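Local coordinates for protein adenylyltransferase and sulfurtransferase uba4 (PDB 6YUB) that probably adenylates the C terminus of a ubiquitin-like sulfur-carrier protein through its ThiF-type N-terminal part and then helps sulfurate it, serving tRNA thiolation and molybdenum cofactor synthesis, at residues B[2-7]-B[31-36]; B[12-17]-B[99-104]; B[179-184]-B[273-278]; B[184-189]-B[278-283]. All blocks are in the same frame, centred on the assembly; numbering follows the deposited sequence.

Contact 1 (B[2-7]-B[31-36])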
# COMPACT_ATOMS: atom_id res chain seq x y z
N SER B 2 -21.22 -18.54 17.77
CA SER B 2 -20.78 -19.18 16.54
C SER B 2 -21.85 -20.10 15.96
O SER B 2 -21.54 -20.95 15.11
CB SER B 2 -19.49 -19.96 16.79
OG SER B 2 -19.67 -20.94 17.80
N THR B 3 -23.09 -19.95 16.40
CA THR B 3 -24.17 -20.85 16.02
C THR B 3 -25.23 -20.17 15.15
O THR B 3 -26.30 -20.74 14.95
CB THR B 3 -24.83 -21.44 17.27
OG1 THR B 3 -25.28 -20.37 18.12
CG2 THR B 3 -23.85 -22.31 18.04
N GLN B 4 -24.95 -18.98 14.63
CA GLN B 4 -25.92 -18.28 13.81
C GLN B 4 -26.14 -19.03 12.50
O GLN B 4 -25.19 -19.40 11.81
CB GLN B 4 -25.45 -16.86 13.53
CG GLN B 4 -25.92 -15.84 14.55
CD GLN B 4 -25.06 -14.59 14.56
OE1 GLN B 4 -23.83 -14.68 14.56
NE2 GLN B 4 -25.69 -13.43 14.57
N LYS B 5 -27.41 -19.24 12.16
CA LYS B 5 -27.79 -19.84 10.89
C LYS B 5 -28.69 -18.93 10.07
O LYS B 5 -29.10 -19.31 8.97
CB LYS B 5 -28.51 -21.18 11.13
CG LYS B 5 -27.76 -22.14 12.05
CD LYS B 5 -27.00 -23.21 11.27
CE LYS B 5 -26.26 -24.16 12.20
NZ LYS B 5 -24.81 -23.82 12.32
N SER B 6 -29.00 -17.73 10.57
CA SER B 6 -29.89 -16.80 9.90
C SER B 6 -29.36 -15.39 10.05
O SER B 6 -28.58 -15.09 10.96
CB SER B 6 -31.32 -16.87 10.45
OG SER B 6 -31.98 -18.05 10.03
N LEU B 7 -29.80 -14.51 9.15
CA LEU B 7 -29.49 -13.09 9.21
C LEU B 7 -30.76 -12.33 9.58
O LEU B 7 -31.82 -12.57 9.00
CB LEU B 7 -28.94 -12.57 7.89
CG LEU B 7 -27.60 -13.11 7.39
CD1 LEU B 7 -27.05 -12.19 6.30
CD2 LEU B 7 -26.61 -13.27 8.52
N ARG B 31 -20.23 -16.82 8.15
CA ARG B 31 -18.91 -17.24 8.61
C ARG B 31 -18.18 -16.10 9.31
O ARG B 31 -17.44 -16.33 10.27
CB ARG B 31 -18.09 -17.77 7.44
CG ARG B 31 -18.45 -19.20 7.06
CD ARG B 31 -17.82 -19.61 5.74
NE ARG B 31 -18.31 -20.92 5.31
CZ ARG B 31 -17.94 -21.53 4.19
NH1 ARG B 31 -17.06 -20.96 3.38
NH2 ARG B 31 -18.44 -22.72 3.89
N LEU B 32 -18.36 -14.87 8.82
CA LEU B 32 -17.81 -13.73 9.54
C LEU B 32 -18.50 -13.55 10.89
O LEU B 32 -17.85 -13.38 11.93
CB LEU B 32 -17.95 -12.46 8.70
CG LEU B 32 -17.17 -12.42 7.39
CD1 LEU B 32 -17.53 -11.15 6.61
CD2 LEU B 32 -15.67 -12.50 7.64
N MET B 33 -19.83 -13.62 10.90
CA MET B 33 -20.60 -13.35 12.12
C MET B 33 -20.43 -14.44 13.16
O MET B 33 -20.62 -14.17 14.35
CB MET B 33 -22.08 -13.20 11.77
CG MET B 33 -22.37 -12.03 10.85
SD MET B 33 -24.03 -12.10 10.13
CE MET B 33 -25.04 -12.21 11.61
N ASN B 34 -20.07 -15.66 12.76
CA ASN B 34 -19.80 -16.74 13.70
C ASN B 34 -18.32 -16.83 14.07
O ASN B 34 -17.94 -17.74 14.81
CB ASN B 34 -20.27 -18.07 13.11
CG ASN B 34 -21.78 -18.19 13.08
OD1 ASN B 34 -22.46 -17.78 14.02
ND2 ASN B 34 -22.31 -18.74 11.99
N ALA B 35 -17.50 -15.91 13.59
CA ALA B 35 -16.06 -15.97 13.80
C ALA B 35 -15.65 -15.16 15.02
O ALA B 35 -16.36 -14.26 15.48
CB ALA B 35 -15.32 -15.46 12.56
N LYS B 36 -14.47 -15.49 15.55
CA LYS B 36 -13.87 -14.78 16.67
C LYS B 36 -12.44 -14.42 16.28
O LYS B 36 -11.60 -15.31 16.11
CB LYS B 36 -13.88 -15.63 17.94
CG LYS B 36 -15.22 -16.24 18.29
CD LYS B 36 -15.14 -16.96 19.63
CE LYS B 36 -15.91 -18.27 19.61
NZ LYS B 36 -15.82 -18.99 20.92
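N34 turns the flat end of its side chain against the backbone of Q4 and fastens the N-terminal arm of the chain to the end of helix 25-33, just ahead of strand 36-40 in this Rossmann-type fold. Its carboxamide uses both ends on the same residue. OD1 accepts from Q4 N at 2.8 Å, with the donor tilted 25° from the carbonyl plane. ND2 gives a straighter bond to Q4 O at 3.0 Å, nearly in the N34 amide plane and on a lone pair of that oxygen. Two bonds to one residue should hold the amide flat and fix its rotation. CG of N34 stands beside its own backbone N, anti to the carbonyl carbon (chi1 -72°). S2 lies against the root of the same side chain: its CA is 3.6 Å from N34 CB, while S2 CB meets N34 O at 3.4 Å.

The side chain of Q4 crosses that of N34 obliquely, its CB 3.2 Å from N34 OD1, and crosses M33 at about a right angle. Both Q4 and M33 also rest on E11 of helix 9-19. Farther along the arm, L7 meets M33 at a slant and packs on I12 and M19 as well. The M33 chain bends at chi3 (55°), which leaves CE 3.6 Å from L7 CD2, and L7 CD2 comes to 3.3 Å from M33 SD.

Contact 2 (B[12-17]-B[99-104])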
# COMPACT_ATOMS: atom_id res chain seq x y z
N ILE B 12 -29.17 -7.96 7.03
CA ILE B 12 -29.35 -8.02 5.58
C ILE B 12 -29.09 -6.65 4.95
O ILE B 12 -28.35 -6.53 3.97
CB ILE B 12 -30.77 -8.53 5.24
CG1 ILE B 12 -30.87 -10.02 5.56
CG2 ILE B 12 -31.10 -8.25 3.78
CD1 ILE B 12 -32.29 -10.54 5.66
N GLU B 13 -29.67 -5.60 5.52
CA GLU B 13 -29.46 -4.26 4.99
C GLU B 13 -28.02 -3.80 5.20
O GLU B 13 -27.41 -3.23 4.29
CB GLU B 13 -30.43 -3.27 5.65
CG GLU B 13 -30.13 -1.80 5.39
CD GLU B 13 -31.19 -0.87 5.99
OE1 GLU B 13 -32.26 -1.39 6.38
OE2 GLU B 13 -30.95 0.36 6.06
N ARG B 14 -27.47 -4.04 6.39
CA ARG B 14 -26.14 -3.54 6.71
C ARG B 14 -25.06 -4.19 5.84
O ARG B 14 -24.09 -3.53 5.47
CB ARG B 14 -25.85 -3.76 8.20
CG ARG B 14 -24.52 -3.22 8.68
CD ARG B 14 -24.37 -3.36 10.20
NE ARG B 14 -24.93 -2.22 10.92
CZ ARG B 14 -24.24 -1.11 11.21
NH1 ARG B 14 -22.97 -0.99 10.85
NH2 ARG B 14 -24.84 -0.13 11.86
N TYR B 15 -25.23 -5.47 5.49
CA TYR B 15 -24.21 -6.22 4.77
C TYR B 15 -24.59 -6.54 3.33
O TYR B 15 -23.92 -7.35 2.68
CB TYR B 15 -23.92 -7.53 5.51
CG TYR B 15 -23.53 -7.36 6.96
CD1 TYR B 15 -22.56 -6.45 7.33
CD2 TYR B 15 -24.16 -8.09 7.96
CE1 TYR B 15 -22.20 -6.28 8.66
CE2 TYR B 15 -23.82 -7.92 9.29
CZ TYR B 15 -22.84 -7.01 9.63
OH TYR B 15 -22.49 -6.83 10.94
N SER B 16 -25.65 -5.91 2.81
CA SER B 16 -26.14 -6.27 1.48
C SER B 16 -25.09 -6.04 0.40
O SER B 16 -24.98 -6.83 -0.54
CB SER B 16 -27.41 -5.46 1.16
OG SER B 16 -27.17 -4.07 1.33
N ARG B 17 -24.32 -4.95 0.51
CA ARG B 17 -23.40 -4.60 -0.56
C ARG B 17 -22.22 -5.57 -0.66
O ARG B 17 -21.71 -5.80 -1.76
CB ARG B 17 -22.89 -3.17 -0.36
CG ARG B 17 -23.95 -2.08 -0.48
CD ARG B 17 -24.54 -1.99 -1.88
NE ARG B 17 -23.58 -2.34 -2.93
CZ ARG B 17 -22.73 -1.49 -3.50
NH1 ARG B 17 -22.68 -0.22 -3.12
NH2 ARG B 17 -21.91 -1.92 -4.44
N GLU B 99 -19.24 2.84 17.03
CA GLU B 99 -19.82 3.81 16.11
C GLU B 99 -19.99 3.21 14.72
O GLU B 99 -21.04 3.38 14.08
CB GLU B 99 -18.95 5.06 16.03
CG GLU B 99 -18.99 5.93 17.28
CD GLU B 99 -18.17 7.20 17.12
OE1 GLU B 99 -17.12 7.16 16.45
OE2 GLU B 99 -18.59 8.25 17.66
N ILE B 100 -18.97 2.49 14.23
CA ILE B 100 -19.02 1.92 12.90
C ILE B 100 -20.11 0.85 12.82
O ILE B 100 -20.88 0.80 11.85
CB ILE B 100 -17.64 1.33 12.52
CG1 ILE B 100 -16.60 2.45 12.40
CG2 ILE B 100 -17.75 0.53 11.22
CD1 ILE B 100 -15.19 1.93 12.21
N ASN B 101 -20.17 -0.01 13.83
CA ASN B 101 -21.06 -1.16 13.81
C ASN B 101 -21.26 -1.66 15.24
O ASN B 101 -20.34 -2.24 15.83
CB ASN B 101 -20.47 -2.27 12.94
CG ASN B 101 -21.46 -3.38 12.66
OD1 ASN B 101 -22.55 -3.41 13.23
ND2 ASN B 101 -21.08 -4.30 11.77
N PRO B 102 -22.44 -1.45 15.82
CA PRO B 102 -22.69 -1.91 17.20
C PRO B 102 -23.16 -3.35 17.32
O PRO B 102 -23.44 -3.79 18.44
CB PRO B 102 -23.79 -0.94 17.68
CG PRO B 102 -24.58 -0.66 16.43
CD PRO B 102 -23.57 -0.66 15.29
N LEU B 103 -23.25 -4.09 16.23
CA LEU B 103 -23.77 -5.45 16.29
C LEU B 103 -22.73 -6.46 16.78
O LEU B 103 -23.09 -7.41 17.49
CB LEU B 103 -24.30 -5.88 14.92
CG LEU B 103 -25.42 -5.00 14.35
CD1 LEU B 103 -26.01 -5.62 13.10
CD2 LEU B 103 -26.51 -4.75 15.38
N PRO B 104 -21.45 -6.31 16.45
CA PRO B 104 -20.45 -7.27 16.95
C PRO B 104 -20.21 -7.11 18.44
O PRO B 104 -20.45 -6.06 19.03
CB PRO B 104 -19.19 -6.93 16.14
CG PRO B 104 -19.64 -6.07 15.01
CD PRO B 104 -20.85 -5.34 15.51
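The C-terminal end of helix 89-100, where the chain turns toward strand 105-109 of the Rossmann-type sheet, is met by R14 and Y15 of helix 9-19. R14 reaches across with CG anti to its backbone N (chi1 -177°), and the chain then bends at chi3. Its NH1 donates to I100 O at 2.9 Å, close to the guanidinium plane and on a lone pair of that carbonyl. A positive group beside the last carbonyl of a helix would probably be favoured by the helix dipole.

The carboxamide of N101 lies almost parallel to the guanidinium, the planes 13° apart, with OD1 3.2 Å above one face and displaced toward its rim. P102 CD covers the same group at 3.7 Å from R14 NH2, and L103 CD1 lies 4.0 Å from R14 CD. The remaining guanidinium nitrogens have other partners: NE forms a salt bridge with E10, and NH2 bonds to a polar side chain of the other protein chain. An alanine in place of R14 would probably leave I100 O and E10 without this charged mate and open a gap beside N101.

Y15 comes in at the other end of the amide. N101 ND2 donates to Y15 OH at 3.0 Å (165°), nearly in the amide plane, and bonds as well to A54 O. N101 OD1 accepts from L103 N at 3.2 Å from above the carbonyl plane, so the chain leaves the helix through an Asx turn.

Contact 3 (B[179-184]-B[273-278]). With ZN (zinc ion), chain E.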
# COMPACT_ATOMS: atom_id res chain seq x y z
N LYS B 179 4.46 -34.12 5.93
CA LYS B 179 3.51 -33.61 4.96
C LYS B 179 3.80 -32.12 4.77
O LYS B 179 4.52 -31.51 5.56
CB LYS B 179 2.06 -33.83 5.42
CG LYS B 179 1.76 -33.29 6.81
CD LYS B 179 0.34 -32.75 6.93
CE LYS B 179 -0.69 -33.87 6.97
NZ LYS B 179 -2.05 -33.34 7.29
N LYS B 180 3.22 -31.56 3.71
CA LYS B 180 3.36 -30.13 3.48
C LYS B 180 2.66 -29.35 4.59
O LYS B 180 1.52 -29.66 4.95
CB LYS B 180 2.78 -29.75 2.12
CG LYS B 180 3.58 -30.27 0.93
CD LYS B 180 3.41 -29.35 -0.27
CE LYS B 180 3.61 -30.10 -1.58
NZ LYS B 180 2.46 -31.00 -1.88
N ALA B 181 3.34 -28.35 5.13
CA ALA B 181 2.79 -27.58 6.24
C ALA B 181 3.26 -26.13 6.12
O ALA B 181 4.35 -25.85 5.62
CB ALA B 181 3.22 -28.16 7.60
N ALA B 182 2.41 -25.22 6.60
CA ALA B 182 2.73 -23.80 6.54
C ALA B 182 3.82 -23.47 7.56
O ALA B 182 3.96 -24.13 8.59
CB ALA B 182 1.48 -22.97 6.82
N PRO B 183 4.61 -22.43 7.29
CA PRO B 183 5.68 -22.06 8.22
C PRO B 183 5.16 -21.28 9.42
O PRO B 183 4.04 -20.75 9.42
CB PRO B 183 6.60 -21.19 7.36
CG PRO B 183 5.67 -20.53 6.40
CD PRO B 183 4.57 -21.54 6.11
N CYS B 184 6.00 -21.22 10.45
CA CYS B 184 5.81 -20.29 11.55
C CYS B 184 6.75 -19.10 11.35
O CYS B 184 7.54 -19.05 10.40
CB CYS B 184 6.04 -20.98 12.89
SG CYS B 184 7.71 -20.83 13.51
N GLY B 273 9.33 -20.32 2.17
CA GLY B 273 9.29 -21.76 2.23
C GLY B 273 8.27 -22.25 3.22
O GLY B 273 7.71 -21.50 4.02
N GLY B 274 8.01 -23.56 3.17
CA GLY B 274 7.12 -24.20 4.11
C GLY B 274 7.78 -24.39 5.46
O GLY B 274 8.87 -23.88 5.75
N ARG B 275 7.10 -25.15 6.32
CA ARG B 275 7.64 -25.47 7.63
C ARG B 275 9.02 -26.11 7.50
O ARG B 275 9.22 -27.03 6.71
CB ARG B 275 6.68 -26.43 8.36
CG ARG B 275 7.31 -27.14 9.55
CD ARG B 275 6.27 -27.94 10.32
NE ARG B 275 5.31 -27.07 11.00
CZ ARG B 275 4.24 -27.50 11.66
NH1 ARG B 275 3.97 -28.80 11.72
NH2 ARG B 275 3.43 -26.63 12.25
N LYS B 276 9.96 -25.59 8.28
CA LYS B 276 11.30 -26.16 8.31
C LYS B 276 11.35 -27.36 9.26
O LYS B 276 10.78 -27.33 10.35
CB LYS B 276 12.33 -25.11 8.75
CG LYS B 276 12.75 -24.16 7.63
CD LYS B 276 13.90 -23.26 8.06
CE LYS B 276 15.20 -24.04 8.29
NZ LYS B 276 15.91 -23.56 9.51
N LYS B 277 12.03 -28.41 8.82
CA LYS B 277 12.08 -29.64 9.61
C LYS B 277 12.81 -29.43 10.93
O LYS B 277 12.54 -30.14 11.91
CB LYS B 277 12.74 -30.76 8.80
CG LYS B 277 12.55 -32.14 9.40
CD LYS B 277 12.63 -33.24 8.35
CE LYS B 277 14.05 -33.41 7.81
NZ LYS B 277 14.22 -34.73 7.14
N ASP B 278 13.73 -28.47 10.98
CA ASP B 278 14.55 -28.23 12.17
C ASP B 278 14.19 -26.92 12.86
O ASP B 278 15.02 -26.34 13.56
CB ASP B 278 16.03 -28.24 11.81
CG ASP B 278 16.42 -27.05 10.94
OD1 ASP B 278 15.54 -26.52 10.22
OD2 ASP B 278 17.60 -26.66 10.97
ZN ZN E . 8.66 -22.68 12.51
O HOH W 1 4.47 -23.74 11.23
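R275 meets A181 and A182 where two loops converge on the four-cysteine zinc site of this ThiF-family domain. The backbones are joined first: R275 N donates to A181 O at 2.9 Å in a nearly straight bond (169°), with the donor above the carbonyl plane. From there the side chain sets out with CB, 3.6 Å from A182 O and 3.9 Å from A181 CB. CG stands anti to the backbone N (chi1 163°), and CD then passes 4.1 Å from A181 CB. The chain bends at chi3 (-69°), which places NE 4.1 Å from A181 CB; that methyl lies over one guanidinium face, displaced toward the rim.

At the tip, R275 NH2 donates to a water 3.2 Å away that lies at the edge of the group, in its plane, and this water in turn donates to A182 O. The other bonds of the guanidinium go to residues earlier in the loop that carries 179-184: NH2 to T172 O, and NH1 to both P173 O and V176 O. The head thus gathers backbone carbonyls from several points of that one loop, with C282 of the zinc site packed against its side chain.

Next along the chain, P183 lays its ring against the glycine backbone, with CG 3.3 Å from G273 O. P183 leads directly into C184, whose SG binds the zinc ion at 2.3 Å.

Contact 4 (B[184-189]-B[278-283]). With ZN (zinc ion), chain E.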
# COMPACT_ATOMS: atom_id res chain seq x y z
N CYS B 184 6.00 -21.22 10.45
CA CYS B 184 5.81 -20.29 11.55
C CYS B 184 6.75 -19.10 11.35
O CYS B 184 7.54 -19.05 10.40
CB CYS B 184 6.04 -20.98 12.89
SG CYS B 184 7.71 -20.83 13.51
N TYR B 185 6.69 -18.14 12.28
CA TYR B 185 7.51 -16.94 12.13
C TYR B 185 9.00 -17.26 12.23
O TYR B 185 9.82 -16.59 11.59
CB TYR B 185 7.11 -15.89 13.17
CG TYR B 185 7.69 -14.51 12.91
CD1 TYR B 185 7.11 -13.65 11.98
CD2 TYR B 185 8.81 -14.07 13.60
CE1 TYR B 185 7.64 -12.39 11.75
CE2 TYR B 185 9.34 -12.81 13.37
CZ TYR B 185 8.76 -11.98 12.44
OH TYR B 185 9.29 -10.73 12.21
N ARG B 186 9.37 -18.27 13.02
CA ARG B 186 10.78 -18.66 13.11
C ARG B 186 11.23 -19.33 11.82
O ARG B 186 12.37 -19.13 11.37
CB ARG B 186 11.00 -19.59 14.30
CG ARG B 186 10.96 -18.89 15.65
CD ARG B 186 11.09 -19.91 16.77
NE ARG B 186 10.80 -19.32 18.08
CZ ARG B 186 11.69 -18.71 18.85
NH1 ARG B 186 12.95 -18.60 18.47
NH2 ARG B 186 11.31 -18.21 20.02
N CYS B 187 10.36 -20.14 11.20
CA CYS B 187 10.70 -20.75 9.92
C CYS B 187 11.16 -19.72 8.91
O CYS B 187 11.99 -20.02 8.05
CB CYS B 187 9.49 -21.51 9.36
SG CYS B 187 9.01 -23.00 10.24
N CYS B 188 10.63 -18.50 8.99
CA CYS B 188 10.92 -17.46 8.01
C CYS B 188 12.08 -16.57 8.43
O CYS B 188 12.87 -16.14 7.58
CB CYS B 188 9.68 -16.59 7.78
SG CYS B 188 8.19 -17.48 7.30
N PHE B 189 12.21 -16.26 9.73
CA PHE B 189 13.15 -15.26 10.20
C PHE B 189 13.93 -15.77 11.40
O PHE B 189 13.33 -16.31 12.34
CB PHE B 189 12.43 -13.96 10.57
CG PHE B 189 11.45 -13.49 9.53
CD1 PHE B 189 11.89 -13.11 8.28
CD2 PHE B 189 10.09 -13.44 9.81
CE1 PHE B 189 10.99 -12.68 7.32
CE2 PHE B 189 9.19 -13.01 8.86
CZ PHE B 189 9.64 -12.63 7.61
N ASP B 278 13.73 -28.47 10.98
CA ASP B 278 14.55 -28.23 12.17
C ASP B 278 14.19 -26.92 12.86
O ASP B 278 15.02 -26.34 13.56
CB ASP B 278 16.03 -28.24 11.81
CG ASP B 278 16.42 -27.05 10.94
OD1 ASP B 278 15.54 -26.52 10.22
OD2 ASP B 278 17.60 -26.66 10.97
N CYS B 279 12.96 -26.45 12.69
CA CYS B 279 12.56 -25.19 13.31
C CYS B 279 12.48 -25.35 14.82
O CYS B 279 11.89 -26.31 15.33
CB CYS B 279 11.21 -24.72 12.77
SG CYS B 279 10.52 -23.35 13.74
N PHE B 280 13.07 -24.39 15.54
CA PHE B 280 13.07 -24.43 17.00
C PHE B 280 11.67 -24.64 17.57
O PHE B 280 11.50 -25.33 18.58
CB PHE B 280 13.68 -23.13 17.55
CG PHE B 280 13.53 -22.96 19.03
CD1 PHE B 280 14.41 -23.58 19.90
CD2 PHE B 280 12.52 -22.18 19.56
CE1 PHE B 280 14.29 -23.42 21.27
CE2 PHE B 280 12.38 -22.02 20.93
CZ PHE B 280 13.27 -22.65 21.78
N ALA B 281 10.65 -24.06 16.92
CA ALA B 281 9.30 -24.04 17.47
C ALA B 281 8.39 -25.10 16.88
O ALA B 281 7.74 -25.84 17.64
CB ALA B 281 8.68 -22.65 17.25
N CYS B 282 8.30 -25.20 15.55
CA CYS B 282 7.37 -26.11 14.90
C CYS B 282 8.05 -27.30 14.26
O CYS B 282 7.36 -28.17 13.70
CB CYS B 282 6.55 -25.35 13.85
SG CYS B 282 7.50 -24.55 12.52
N GLY B 283 9.37 -27.40 14.32
CA GLY B 283 10.10 -28.45 13.65
C GLY B 283 10.08 -29.77 14.39
O GLY B 283 9.46 -29.93 15.45
ZN ZN E . 8.66 -22.68 12.51
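C184 and C187 face C279 and C282 across a zinc ion, and this four-sulfur centre is the tight part of the contact. C187 and C279 each hold the metal through SG at 2.3 Å, C282 SG lies 2.2 Å from the zinc ion, and C184 is the fourth ligand. Amide N-H groups support the thiolates: C184 and C187 form a capping box at the start of helix 185-188, while C279 SG accepts from both A281 N and C282 N. These donors would probably soften the negative charge on sulfur.

The outer side is looser. R186 and the exposed F280 lie side by side and point the same way, the ring turned 54° from the guanidinium plane. F280 CD2 sits over one guanidinium face, 3.6 Å from R186 CZ, and A281 CB touches R186 CD at 3.7 Å. R186 NH2 also makes a salt bridge with D143. An alanine in place of R186 would probably leave D143 without its salt-bridge partner and F280 without the flat group beside it.

Helix 135-148 packs on both parts, S142 and V146 against C184 and D143 against A281, while strand 161-167 meets helix 185-188 through Y185 and C188.

In the fold
The four contacts form two pairs. Contacts 1 and 2 have centres 13 Å apart and touch through L7 with I12 and M33 with Y15; their segments alternate along the chain, tying helices 9-19, 25-33 and 89-100 together beside the parallel strands of the sheet. Contacts 3 and 4 come later in the sequence. Their centres are 8 Å apart, they share C184 and D278, and both touch the zinc ion, which joins the loops following strands 161-167 and 267-271. Contacts 2 and 3 lie on opposite sides of the chain's centre, 38 Å between centres, so the N-terminal helices and the zinc site lie at separate ends of one ThiF-type domain.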